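Local structure of malonyl CoA-acyl carrier protein transacylase (Clostridium perfringens, 3PTW) at residues A[5-10]-A[268-273]; A[65-70]-A[94-99]; A[84-89]-A[260-265]; A[275-280]-A[292-297]. The protein probably catalyses the transfer of the malonyl group from malonyl-CoA to the acyl carrier protein, a step that supplies fatty acid synthesis. All coordinates share one frame; numbering follows the deposited sequence.

The four contacts build the parallel part of the central sheet of the acyltransferase and the helices on it. Interaction 1 pairs strands 4-8 and 269-273. Interaction 4 lies next to it, centres about 7 Å apart, and adds the edge strand 291-295. Interaction 3 flanks it, centres about 9 Å apart, where strand 86-89 lines up on strand 4-8 and a helix packs over it. Interaction 2 holds two helices together, its centre about 12 Å from that of interaction 1, and Asn70 ND2 links the two at 2.8 Å from Ala9 O. Gly89, the last residue of 84-89, opens a GxSxG sequence that ends just before 94-99, consistent with a nucleophile elbow. Interactions 3 and 4 do not touch.

Interaction 1. Residues A[5-10]-A[268-273]; sequences GFLFAG and DTFIEI
Gly5 and Ile271 are joined backbone to backbone, at the start of a run of five parallel-sheet hydrogen bonds. Gly5 N gives its hydrogen to Thr269 O, 2.8 Å away. Gly5 O receives the N-H of Ile271. Leu7 repeats the pattern: its N bonds to Ile271 O at 2.9 Å, and its O accepts from Ile273 N at 2.6 Å. Ala9 N closes the ladder on Ile273 O at 3.0 Å, just past the end of the strand. The bond to Leu7 O runs almost straight out from the carbonyl, with a C=O...N angle of 178°. The axes of the two strand segments make an angle of 27°.

The side chains alternate between two faces. On one face, Ile273 lays its CD1 over the ring of Phe6. Ile273 CD1 is 3.6 Å from the centroid of the Phe6 ring, only 14° off the normal, and makes a CH-pi contact. Ile273 runs alongside Phe8, with Ile273 CB 3.9 Å from Phe8 CD1. Its CG1 stands anti to the carbonyl carbon, and this sends CD1 toward Phe6 while CG2 meets Phe8. On the other face, both methyls of Leu7 rest against Phe270, each 4.0 Å from Phe270 CD1. Glu272 shares this face, but its carboxylate is bound by the backbone N atoms of Leu279 and Ser280.

These are adjacent parallel strands in the core of the acyltransferase's alpha/beta sheet, between strands 86-89 and 291-295. Phe8 touches the probable nucleophile elbow. Helix 59-79 packs on Phe6, Phe8 and Ile273. Helix 255-264 packs on Leu7 and Phe270.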
loop_
_atom_site.group_PDB
_atom_site.type_symbol
_atom_site.label_atom_id
_atom_site.label_comp_id
_atom_site.label_asym_id
_atom_site.label_seq_id
_atom_site.Cartn_x
_atom_site.Cartn_y
_atom_site.Cartn_z
ATOM N N GLY A 5 7.210 -1.699 -13.920
ATOM C CA GLY A 5 7.170 -1.718 -12.449
ATOM C C GLY A 5 5.767 -2.003 -11.920
ATOM O O GLY A 5 4.795 -1.432 -12.408
ATOM N N PHE A 6 5.648 -2.889 -10.928
ATOM C CA PHE A 6 4.329 -3.243 -10.358
ATOM C C PHE A 6 4.031 -2.396 -9.115
ATOM O O PHE A 6 4.907 -2.187 -8.270
ATOM C CB PHE A 6 4.256 -4.723 -9.956
ATOM C CG PHE A 6 4.119 -5.695 -11.112
ATOM C CD1 PHE A 6 3.730 -5.278 -12.373
ATOM C CD2 PHE A 6 4.331 -7.053 -10.901
ATOM C CE1 PHE A 6 3.594 -6.201 -13.425
ATOM C CE2 PHE A 6 4.191 -7.986 -11.945
ATOM C CZ PHE A 6 3.823 -7.557 -13.198
ATOM N N LEU A 7 2.795 -1.928 -9.007
ATOM C CA LEU A 7 2.351 -1.194 -7.825
ATOM C C LEU A 7 1.154 -1.945 -7.269
ATOM O O LEU A 7 0.214 -2.264 -8.006
ATOM C CB LEU A 7 1.949 0.250 -8.171
ATOM C CG LEU A 7 2.971 1.151 -8.873
ATOM C CD1 LEU A 7 2.331 2.464 -9.264
ATOM C CD2 LEU A 7 4.231 1.386 -8.047
ATOM N N PHE A 8 1.194 -2.255 -5.986
ATOM C CA PHE A 8 0.102 -3.028 -5.400
ATOM C C PHE A 8 -0.777 -2.163 -4.531
ATOM O O PHE A 8 -0.277 -1.440 -3.656
ATOM C CB PHE A 8 0.640 -4.237 -4.641
ATOM C CG PHE A 8 1.393 -5.196 -5.520
ATOM C CD1 PHE A 8 0.698 -6.105 -6.332
ATOM C CD2 PHE A 8 2.785 -5.165 -5.569
ATOM C CE1 PHE A 8 1.375 -6.976 -7.164
ATOM C CE2 PHE A 8 3.488 -6.037 -6.407
ATOM C CZ PHE A 8 2.780 -6.949 -7.211
ATOM N N ALA A 9 -2.083 -2.251 -4.788
ATOM C CA ALA A 9 -3.113 -1.486 -4.066
ATOM C C ALA A 9 -3.102 -1.733 -2.573
ATOM O O ALA A 9 -2.679 -2.802 -2.113
ATOM C CB ALA A 9 -4.477 -1.806 -4.615
ATOM N N GLY A 10 -3.600 -0.758 -1.817
ATOM C CA GLY A 10 -3.585 -0.837 -0.362
ATOM C C GLY A 10 -4.884 -0.422 0.301
ATOM O O GLY A 10 -5.948 -0.348 -0.347
ATOM N N ASP A 268 9.622 2.603 -16.959
ATOM C CA ASP A 268 8.938 3.603 -17.754
ATOM C C ASP A 268 7.452 3.261 -17.880
ATOM O O ASP A 268 6.680 4.030 -18.455
ATOM C CB ASP A 268 9.606 3.746 -19.134
ATOM C CG ASP A 268 9.547 2.470 -19.958
ATOM O OD1 ASP A 268 8.946 1.469 -19.509
ATOM O OD2 ASP A 268 10.107 2.467 -21.075
ATOM N N THR A 269 7.062 2.117 -17.315
ATOM C CA THR A 269 5.684 1.640 -17.379
ATOM C C THR A 269 5.244 1.083 -16.019
ATOM O O THR A 269 5.785 0.097 -15.536
ATOM C CB THR A 269 5.504 0.580 -18.493
ATOM O OG1 THR A 269 6.195 1.002 -19.677
ATOM C CG2 THR A 269 4.028 0.357 -18.822
ATOM N N PHE A 270 4.283 1.757 -15.396
ATOM C CA PHE A 270 3.756 1.350 -14.102
ATOM C C PHE A 270 2.414 0.671 -14.269
ATOM O O PHE A 270 1.529 1.176 -14.959
ATOM C CB PHE A 270 3.616 2.547 -13.172
ATOM C CG PHE A 270 4.921 3.107 -12.718
ATOM C CD1 PHE A 270 5.542 2.618 -11.573
ATOM C CD2 PHE A 270 5.546 4.116 -13.439
ATOM C CE1 PHE A 270 6.760 3.144 -11.139
ATOM C CE2 PHE A 270 6.774 4.651 -13.010
ATOM C CZ PHE A 270 7.372 4.163 -11.860
ATOM N N ILE A 271 2.291 -0.495 -13.654
ATOM C CA ILE A 271 1.035 -1.224 -13.634
ATOM C C ILE A 271 0.580 -1.323 -12.185
ATOM O O ILE A 271 1.206 -2.034 -11.391
ATOM C CB ILE A 271 1.174 -2.659 -14.183
ATOM C CG1 ILE A 271 2.041 -2.695 -15.453
ATOM C CG2 ILE A 271 -0.215 -3.305 -14.340
ATOM C CD1 ILE A 271 1.308 -2.517 -16.758
ATOM N N GLU A 272 -0.498 -0.608 -11.856
ATOM C CA GLU A 272 -1.150 -0.732 -10.559
ATOM C C GLU A 272 -1.981 -2.012 -10.546
ATOM O O GLU A 272 -2.790 -2.238 -11.425
ATOM C CB GLU A 272 -2.019 0.494 -10.272
ATOM C CG GLU A 272 -2.859 0.422 -8.997
ATOM C CD GLU A 272 -3.333 1.799 -8.547
ATOM O OE1 GLU A 272 -3.513 2.674 -9.425
ATOM O OE2 GLU A 272 -3.529 2.018 -7.317
ATOM N N ILE A 273 -1.750 -2.855 -9.552
ATOM C CA ILE A 273 -2.402 -4.156 -9.476
ATOM C C ILE A 273 -3.218 -4.256 -8.201
ATOM O O ILE A 273 -2.689 -4.091 -7.098
ATOM C CB ILE A 273 -1.371 -5.298 -9.553
ATOM C CG1 ILE A 273 -0.705 -5.307 -10.938
ATOM C CG2 ILE A 273 -2.024 -6.657 -9.211
ATOM C CD1 ILE A 273 0.529 -6.200 -11.030
#

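Interaction 2. Residues A[65-70]-A[94-99]; sequences AIITTN and EYSALI
Ile67 and Asn70 of helix 59-79 reach toward Ser96 of helix 93-100 from neighbouring turns. The segment axes are 9.9 Å apart and cross at -42°. Ser96 OG is the point where both side chains meet. Asn70 comes in with its amide: ND2 donates to Ser96 OG over 3.1 Å. The bond is fairly straight, with an angle of 166° at the hydrogen, and OG lies in the amide plane. Asn70 ND2 also donates to the backbone O of Ala9, its stronger partner. Two acceptors thus hold the amide and fix its rotation.

Ile67 supplies the apolar part. Its CG1 branch is anti to the carbonyl carbon (chi1 -70°) and carries CD1 out to the other helix. There Ile67 CD1 lies 3.3 Å from Ser96 OG and also packs on CB of Tyr95, while the tyrosine ring leads away. The other branch, Ile67 CG2, meets CD1 of Ile99 at 4.1 Å. CD1 and CG2 of Ile67 therefore touch successive turns of the second helix.

A water completes the polar link. It donates to Ile67 O at 2.8 Å and is hydrogen-bonded to Ser96 OG at 2.7 Å. The buried serine hydroxyl is thus held by a side-chain amide and a water.

The helices are joined by packing and a small polar link, beside the probable nucleophile elbow, which Ser96 touches. Helix 106-122 borders the contact, with Val110 and Val113 on Ile67 and Arg116 on Tyr95. Helix 241-248 places Leu245 on Tyr95. Strand 4-8 lies close by through Phe8.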
loop_
_atom_site.group_PDB
_atom_site.type_symbol
_atom_site.label_atom_id
_atom_site.label_comp_id
_atom_site.label_asym_id
_atom_site.label_seq_id
_atom_site.Cartn_x
_atom_site.Cartn_y
_atom_site.Cartn_z
ATOM N N ALA A 65 -8.066 -9.076 2.911
ATOM C CA ALA A 65 -8.978 -8.992 1.775
ATOM C C ALA A 65 -8.255 -8.432 0.546
ATOM O O ALA A 65 -8.285 -9.040 -0.518
ATOM C CB ALA A 65 -10.194 -8.169 2.123
ATOM N N ILE A 66 -7.589 -7.298 0.709
ATOM C CA ILE A 66 -6.828 -6.662 -0.381
ATOM C C ILE A 66 -5.649 -7.517 -0.850
ATOM O O ILE A 66 -5.433 -7.690 -2.054
ATOM C CB ILE A 66 -6.372 -5.236 0.018
ATOM C CG1 ILE A 66 -7.599 -4.328 0.108
ATOM C CG2 ILE A 66 -5.311 -4.679 -0.956
ATOM C CD1 ILE A 66 -7.314 -2.940 0.562
ATOM N N ILE A 67 -4.914 -8.081 0.105
ATOM C CA ILE A 67 -3.755 -8.908 -0.198
ATOM C C ILE A 67 -4.123 -10.092 -1.102
ATOM O O ILE A 67 -3.388 -10.399 -2.047
ATOM C CB ILE A 67 -3.050 -9.383 1.099
ATOM C CG1 ILE A 67 -2.364 -8.197 1.798
ATOM C CG2 ILE A 67 -2.059 -10.516 0.809
ATOM C CD1 ILE A 67 -1.330 -7.453 0.960
ATOM N N THR A 68 -5.261 -10.724 -0.801
ATOM C CA THR A 68 -5.801 -11.833 -1.588
ATOM C C THR A 68 -6.199 -11.378 -2.981
ATOM O O THR A 68 -5.926 -12.057 -3.966
ATOM C CB THR A 68 -7.076 -12.461 -0.915
ATOM O OG1 THR A 68 -6.762 -12.899 0.414
ATOM C CG2 THR A 68 -7.590 -13.647 -1.732
ATOM N N THR A 69 -6.881 -10.243 -3.039
ATOM C CA THR A 69 -7.337 -9.659 -4.291
ATOM C C THR A 69 -6.151 -9.299 -5.200
ATOM O O THR A 69 -6.134 -9.671 -6.386
ATOM C CB THR A 69 -8.277 -8.472 -3.998
ATOM O OG1 THR A 69 -9.512 -8.992 -3.471
ATOM C CG2 THR A 69 -8.565 -7.642 -5.255
ATOM N N ASN A 70 -5.162 -8.609 -4.629
ATOM C CA ASN A 70 -3.899 -8.290 -5.317
ATOM C C ASN A 70 -3.203 -9.531 -5.905
ATOM O O ASN A 70 -2.700 -9.495 -7.028
ATOM C CB ASN A 70 -2.938 -7.527 -4.382
ATOM C CG ASN A 70 -3.424 -6.109 -4.040
ATOM O OD1 ASN A 70 -4.469 -5.674 -4.505
ATOM N ND2 ASN A 70 -2.653 -5.385 -3.220
ATOM N N GLU A 94 3.045 -3.112 0.177
ATOM C CA GLU A 94 4.442 -3.526 0.345
ATOM C C GLU A 94 4.512 -5.022 0.610
ATOM O O GLU A 94 5.459 -5.690 0.179
ATOM C CB GLU A 94 5.125 -2.763 1.481
ATOM C CG GLU A 94 6.569 -3.220 1.782
ATOM C CD GLU A 94 7.418 -2.098 2.318
ATOM O OE1 GLU A 94 7.183 -0.926 1.918
ATOM O OE2 GLU A 94 8.325 -2.383 3.135
ATOM N N TYR A 95 3.484 -5.550 1.284
ATOM C CA TYR A 95 3.369 -7.001 1.489
ATOM C C TYR A 95 3.150 -7.766 0.184
ATOM O O TYR A 95 3.780 -8.790 -0.026
ATOM C CB TYR A 95 2.314 -7.352 2.549
ATOM C CG TYR A 95 2.802 -7.017 3.940
ATOM C CD1 TYR A 95 3.444 -7.974 4.723
ATOM C CD2 TYR A 95 2.657 -5.728 4.462
ATOM C CE1 TYR A 95 3.920 -7.666 5.990
ATOM C CE2 TYR A 95 3.137 -5.411 5.737
ATOM C CZ TYR A 95 3.759 -6.386 6.490
ATOM O OH TYR A 95 4.239 -6.095 7.750
ATOM N N SER A 96 2.283 -7.265 -0.696
ATOM C CA SER A 96 2.068 -7.924 -1.989
ATOM C C SER A 96 3.366 -7.932 -2.798
ATOM O O SER A 96 3.627 -8.861 -3.543
ATOM C CB SER A 96 0.984 -7.215 -2.821
ATOM O OG SER A 96 -0.241 -7.042 -2.117
ATOM N N ALA A 97 4.143 -6.859 -2.688
ATOM C CA ALA A 97 5.424 -6.795 -3.390
ATOM C C ALA A 97 6.387 -7.863 -2.836
ATOM O O ALA A 97 6.996 -8.604 -3.613
ATOM C CB ALA A 97 6.014 -5.398 -3.302
ATOM N N LEU A 98 6.472 -7.992 -1.507
ATOM C CA LEU A 98 7.375 -8.985 -0.903
ATOM C C LEU A 98 6.982 -10.433 -1.201
ATOM O O LEU A 98 7.862 -11.267 -1.346
ATOM C CB LEU A 98 7.534 -8.791 0.606
ATOM C CG LEU A 98 8.245 -7.530 1.086
ATOM C CD1 LEU A 98 8.007 -7.324 2.594
ATOM C CD2 LEU A 98 9.722 -7.564 0.765
ATOM N N ILE A 99 5.676 -10.715 -1.276
ATOM C CA ILE A 99 5.174 -12.009 -1.728
ATOM C C ILE A 99 5.536 -12.235 -3.191
ATOM O O ILE A 99 6.004 -13.305 -3.556
ATOM C CB ILE A 99 3.622 -12.149 -1.557
ATOM C CG1 ILE A 99 3.233 -12.198 -0.074
ATOM C CG2 ILE A 99 3.086 -13.390 -2.334
ATOM C CD1 ILE A 99 1.730 -11.897 0.216
HETATM O O HOH W 1 -0.761 -9.641 -2.489
#

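Interaction 3. Residues A[84-89]-A[260-265]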
loop_
_atom_site.group_PDB
_atom_site.type_symbol
_atom_site.label_atom_id
_atom_site.label_comp_id
_atom_site.label_asym_id
_atom_site.label_seq_id
_atom_site.Cartn_x
_atom_site.Cartn_y
_atom_site.Cartn_z
ATOM N N SER A 84 7.473 -8.416 -14.107
ATOM C CA SER A 84 8.290 -7.310 -13.644
ATOM C C SER A 84 9.102 -7.783 -12.446
ATOM O O SER A 84 8.653 -8.634 -11.671
ATOM C CB SER A 84 7.411 -6.135 -13.204
ATOM O OG SER A 84 8.088 -5.283 -12.274
ATOM N N HIS A 85 10.291 -7.214 -12.289
ATOM C CA HIS A 85 11.106 -7.477 -11.111
ATOM C C HIS A 85 11.428 -6.197 -10.335
ATOM O O HIS A 85 12.431 -6.131 -9.610
ATOM C CB HIS A 85 12.382 -8.213 -11.504
ATOM C CG HIS A 85 13.237 -7.468 -12.483
ATOM N ND1 HIS A 85 13.111 -7.621 -13.850
ATOM C CD2 HIS A 85 14.247 -6.588 -12.294
ATOM C CE1 HIS A 85 14.000 -6.858 -14.459
ATOM N NE2 HIS A 85 14.703 -6.222 -13.537
ATOM N N ILE A 86 10.586 -5.175 -10.506
ATOM C CA ILE A 86 10.656 -3.956 -9.687
ATOM C C ILE A 86 9.252 -3.568 -9.239
ATOM O O ILE A 86 8.393 -3.254 -10.067
ATOM C CB ILE A 86 11.326 -2.747 -10.422
ATOM C CG1 ILE A 86 12.552 -3.188 -11.240
ATOM C CG2 ILE A 86 11.704 -1.665 -9.408
ATOM C CD1 ILE A 86 13.098 -2.119 -12.232
ATOM N N SER A 87 9.010 -3.608 -7.931
ATOM C CA SER A 87 7.674 -3.343 -7.403
ATOM C C SER A 87 7.672 -2.607 -6.072
ATOM O O SER A 87 8.696 -2.496 -5.400
ATOM C CB SER A 87 6.849 -4.635 -7.312
ATOM O OG SER A 87 7.362 -5.538 -6.353
ATOM N N CYS A 88 6.511 -2.071 -5.714
ATOM C CA CYS A 88 6.306 -1.518 -4.386
ATOM C C CYS A 88 4.835 -1.326 -4.160
ATOM O O CYS A 88 4.029 -1.584 -5.066
ATOM C CB CYS A 88 7.077 -0.206 -4.187
ATOM S SG CYS A 88 6.302 1.276 -4.770
ATOM N N GLY A 89 4.506 -0.899 -2.944
ATOM C CA GLY A 89 3.150 -0.579 -2.535
ATOM C C GLY A 89 3.136 0.675 -1.671
ATOM O O GLY A 89 4.153 1.377 -1.544
ATOM N N GLU A 260 10.167 7.551 -7.400
ATOM C CA GLU A 260 11.331 8.252 -7.939
ATOM C C GLU A 260 12.480 7.267 -8.192
ATOM O O GLU A 260 13.092 7.275 -9.260
ATOM C CB GLU A 260 11.743 9.376 -6.951
ATOM C CG GLU A 260 11.927 10.768 -7.560
ATOM C CD GLU A 260 11.128 11.883 -6.829
ATOM O OE1 GLU A 260 10.391 12.616 -7.529
ATOM O OE2 GLU A 260 11.230 12.036 -5.590
ATOM N N LYS A 261 12.756 6.410 -7.210
ATOM C CA LYS A 261 13.795 5.394 -7.329
ATOM C C LYS A 261 13.471 4.350 -8.392
ATOM O O LYS A 261 14.358 3.901 -9.132
ATOM C CB LYS A 261 14.070 4.728 -5.977
ATOM C CG LYS A 261 14.874 5.601 -5.021
ATOM C CD LYS A 261 16.347 5.638 -5.411
ATOM C CE LYS A 261 17.056 6.797 -4.727
ATOM N NZ LYS A 261 16.979 8.052 -5.539
ATOM N N MET A 262 12.195 3.979 -8.484
ATOM C CA MET A 262 11.761 3.042 -9.510
ATOM C C MET A 262 12.089 3.618 -10.889
ATOM O O MET A 262 12.629 2.919 -11.740
ATOM C CB MET A 262 10.264 2.718 -9.375
ATOM C CG MET A 262 9.948 1.796 -8.200
ATOM S SD MET A 262 8.213 1.347 -8.003
ATOM C CE MET A 262 8.056 0.054 -9.251
ATOM N N ILE A 263 11.760 4.896 -11.090
ATOM C CA ILE A 263 12.039 5.598 -12.343
ATOM C C ILE A 263 13.547 5.713 -12.592
ATOM O O ILE A 263 14.001 5.477 -13.711
ATOM C CB ILE A 263 11.348 6.990 -12.388
ATOM C CG1 ILE A 263 9.828 6.798 -12.462
ATOM C CG2 ILE A 263 11.897 7.859 -13.555
ATOM C CD1 ILE A 263 9.010 8.072 -12.521
ATOM N N GLU A 264 14.301 6.067 -11.546
ATOM C CA GLU A 264 15.773 6.055 -11.579
ATOM C C GLU A 264 16.286 4.722 -12.097
ATOM O O GLU A 264 17.181 4.669 -12.927
ATOM C CB GLU A 264 16.330 6.262 -10.174
ATOM C CG GLU A 264 17.169 7.495 -9.980
ATOM C CD GLU A 264 17.889 7.484 -8.633
ATOM O OE1 GLU A 264 17.908 8.545 -7.973
ATOM O OE2 GLU A 264 18.409 6.410 -8.227
ATOM N N SER A 265 15.680 3.651 -11.597
ATOM C CA SER A 265 16.058 2.285 -11.916
ATOM C C SER A 265 15.590 1.859 -13.302
ATOM O O SER A 265 15.822 0.722 -13.711
ATOM C CB SER A 265 15.496 1.335 -10.858
ATOM O OG SER A 265 15.866 1.770 -9.553
#
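Strand 86-89 and helix 260-264 run nearly antiparallel, at 174°, with their axes 9.5 Å apart and Ile86 facing Met262. This is helix-on-sheet packing in an alpha/beta core that resembles the alpha/beta hydrolases, as in related acyltransferases. Gly89, at the far end of the strand segment, opens a GxSxG sequence that probably forms the nucleophile elbow. No hydrogen bond joins the two segments.

Met262 carries the contact. It leaves the helix toward the strand, and a bend at chi3 (79°) turns its methyl back over the strand backbone. Met262 CE comes to 3.4 Å from Ile86 O and sits 3.9 Å from Ser87 CA. The side chains of Ile86 and Met262 overlap lengthwise and run in opposing senses. The CG2 branch of Ile86, anti to the backbone N, does this touching, 4.0 Å from Met262 CE. The other arm of Ile86 extends to the end of the helix, where its CD1 lies 4.4 Å from Ser265 CB.

Ser265 turns its OG back to Lys261 O. That carbonyl accepts hydrogen bonds from both Ser265 N and Ser265 OG, from opposite faces of its plane. Strand 225-228 flanks the contact and sets Met227 against Cys88 and Met262. Leu7 of strand 4-8 also touches Cys88. Near Gly89 two sulfurs meet: Cys88 SG lies 3.8 Å from Met262 SD.

Interaction 4. Residues A[275-280]-A[292-297]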
loop_
_atom_site.group_PDB
_atom_site.type_symbol
_atom_site.label_atom_id
_atom_site.label_comp_id
_atom_site.label_asym_id
_atom_site.label_seq_id
_atom_site.Cartn_x
_atom_site.Cartn_y
_atom_site.Cartn_z
ATOM N N PRO A 275 -7.317 -3.404 -6.275
ATOM C CA PRO A 275 -8.466 -2.515 -6.429
ATOM C C PRO A 275 -8.053 -1.057 -6.503
ATOM O O PRO A 275 -7.123 -0.632 -5.806
ATOM C CB PRO A 275 -9.301 -2.778 -5.169
ATOM C CG PRO A 275 -8.334 -3.279 -4.161
ATOM C CD PRO A 275 -7.247 -3.997 -4.925
ATOM N N GLY A 276 -8.737 -0.309 -7.362
ATOM C CA GLY A 276 -8.624 1.147 -7.361
ATOM C C GLY A 276 -7.508 1.704 -8.216
ATOM O O GLY A 276 -6.738 0.968 -8.847
ATOM N N LYS A 277 -7.432 3.033 -8.227
ATOM C CA LYS A 277 -6.527 3.757 -9.109
ATOM C C LYS A 277 -5.757 4.813 -8.329
ATOM O O LYS A 277 -5.155 5.697 -8.912
ATOM C CB LYS A 277 -7.316 4.389 -10.282
ATOM C CG LYS A 277 -7.884 3.359 -11.288
ATOM C CD LYS A 277 -8.995 3.925 -12.206
ATOM C CE LYS A 277 -10.367 4.027 -11.494
ATOM N NZ LYS A 277 -10.927 2.736 -10.926
ATOM N N ALA A 278 -5.763 4.719 -7.004
ATOM C CA ALA A 278 -5.078 5.715 -6.185
ATOM C C ALA A 278 -3.591 5.864 -6.566
ATOM O O ALA A 278 -3.099 6.977 -6.724
ATOM C CB ALA A 278 -5.234 5.396 -4.680
ATOM N N LEU A 279 -2.885 4.750 -6.740
ATOM C CA LEU A 279 -1.427 4.828 -6.937
ATOM C C LEU A 279 -1.081 5.329 -8.314
ATOM O O LEU A 279 -0.111 6.076 -8.472
ATOM C CB LEU A 279 -0.713 3.502 -6.639
ATOM C CG LEU A 279 -0.968 2.821 -5.289
ATOM C CD1 LEU A 279 -0.019 1.649 -5.115
ATOM C CD2 LEU A 279 -0.857 3.813 -4.123
ATOM N N SER A 280 -1.890 4.929 -9.297
ATOM C CA SER A 280 -1.813 5.490 -10.648
ATOM C C SER A 280 -1.902 7.004 -10.571
ATOM O O SER A 280 -1.111 7.724 -11.200
ATOM C CB SER A 280 -2.951 4.964 -11.544
ATOM O OG SER A 280 -2.695 3.655 -12.006
ATOM N N VAL A 292 1.316 4.812 -17.407
ATOM C CA VAL A 292 0.690 4.380 -16.189
ATOM C C VAL A 292 -0.549 3.583 -16.565
ATOM O O VAL A 292 -1.387 4.063 -17.330
ATOM C CB VAL A 292 0.328 5.589 -15.294
ATOM C CG1 VAL A 292 -0.569 5.152 -14.156
ATOM C CG2 VAL A 292 1.580 6.250 -14.744
ATOM N N LEU A 293 -0.635 2.356 -16.048
ATOM C CA LEU A 293 -1.760 1.468 -16.302
ATOM C C LEU A 293 -2.227 0.834 -15.004
ATOM O O LEU A 293 -1.553 0.950 -13.973
ATOM C CB LEU A 293 -1.377 0.381 -17.321
ATOM C CG LEU A 293 -0.790 0.840 -18.660
ATOM C CD1 LEU A 293 -0.142 -0.334 -19.391
ATOM C CD2 LEU A 293 -1.841 1.525 -19.549
ATOM N N ASN A 294 -3.384 0.177 -15.046
ATOM C CA ASN A 294 -3.916 -0.503 -13.864
ATOM C C ASN A 294 -4.748 -1.717 -14.246
ATOM O O ASN A 294 -5.339 -1.759 -15.338
ATOM C CB ASN A 294 -4.730 0.450 -12.970
ATOM C CG ASN A 294 -6.140 0.703 -13.506
ATOM O OD1 ASN A 294 -6.334 1.566 -14.352
ATOM N ND2 ASN A 294 -7.121 -0.069 -13.025
ATOM N N VAL A 295 -4.758 -2.719 -13.366
ATOM C CA VAL A 295 -5.660 -3.869 -13.507
ATOM C C VAL A 295 -6.398 -4.128 -12.195
ATOM O O VAL A 295 -5.772 -4.366 -11.168
ATOM C CB VAL A 295 -4.940 -5.184 -13.965
ATOM C CG1 VAL A 295 -5.967 -6.206 -14.428
ATOM C CG2 VAL A 295 -3.920 -4.929 -15.088
ATOM N N GLU A 296 -7.726 -4.050 -12.245
ATOM C CA GLU A 296 -8.612 -4.411 -11.125
ATOM C C GLU A 296 -9.805 -5.247 -11.598
ATOM O O GLU A 296 -10.483 -5.878 -10.795
ATOM C CB GLU A 296 -9.108 -3.158 -10.369
ATOM C CG GLU A 296 -10.121 -2.251 -11.120
ATOM C CD GLU A 296 -10.545 -1.011 -10.304
ATOM O OE1 GLU A 296 -11.003 -1.163 -9.146
ATOM O OE2 GLU A 296 -10.415 0.118 -10.822
ATOM N N ASP A 297 -10.064 -5.241 -12.905
ATOM C CA ASP A 297 -11.214 -5.956 -13.461
ATOM C C ASP A 297 -10.968 -6.290 -14.920
ATOM O O ASP A 297 -9.861 -6.097 -15.419
ATOM C CB ASP A 297 -12.538 -5.177 -13.256
ATOM C CG ASP A 297 -12.454 -3.713 -13.695
ATOM O OD1 ASP A 297 -11.632 -3.374 -14.574
ATOM O OD2 ASP A 297 -13.230 -2.893 -13.153
HETATM O O HOH W 2 -6.348 -1.293 -10.540
#
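Glu296 OE1 accepts the backbone N-H of Gly276 at 3.0 Å and is also hydrogen-bonded to Tyr15 OH. The contact belongs to a beta-alpha-beta crossover, strand 269-273, helix 278-286 and strand 291-295. It ties the start of that helix and the loop before it to the last strand.

The other oxygen of the carboxylate has its own partner. Lys277 NZ forms a salt bridge to Glu296 OE2 at 2.7 Å. The ammonium meets OE2 nearly along its C-O axis. The Gly276 N-H instead comes to OE1 from above the carboxylate plane, 70° out of it. Glu296 places CG between its backbone N and carbonyl carbon (chi1 70°) and is extended beyond; this carries the carboxylate across to the loop. Lys277 bends at both its third and fourth torsions to bring NZ there, and the two side chains cross at about a right angle. Each carboxylate oxygen thus has a bond, and the nearby ammonium would probably favour the charged form of the carboxylate.

Lys277 CG sits over the face of the Asn294 amide, 3.9 Å from Asn294 CG, OD1 and ND2 alike. A water bridges the segments further: it donates to Gly276 O at 2.9 Å and accepts from Asn294 ND2 at the same distance. Helices 298-315 and 59-79 both pack on Val295 of the edge strand. At the strand's start, Val292 CG1 presses on Ser280, 3.5 Å from its CB and 3.4 Å from its OG.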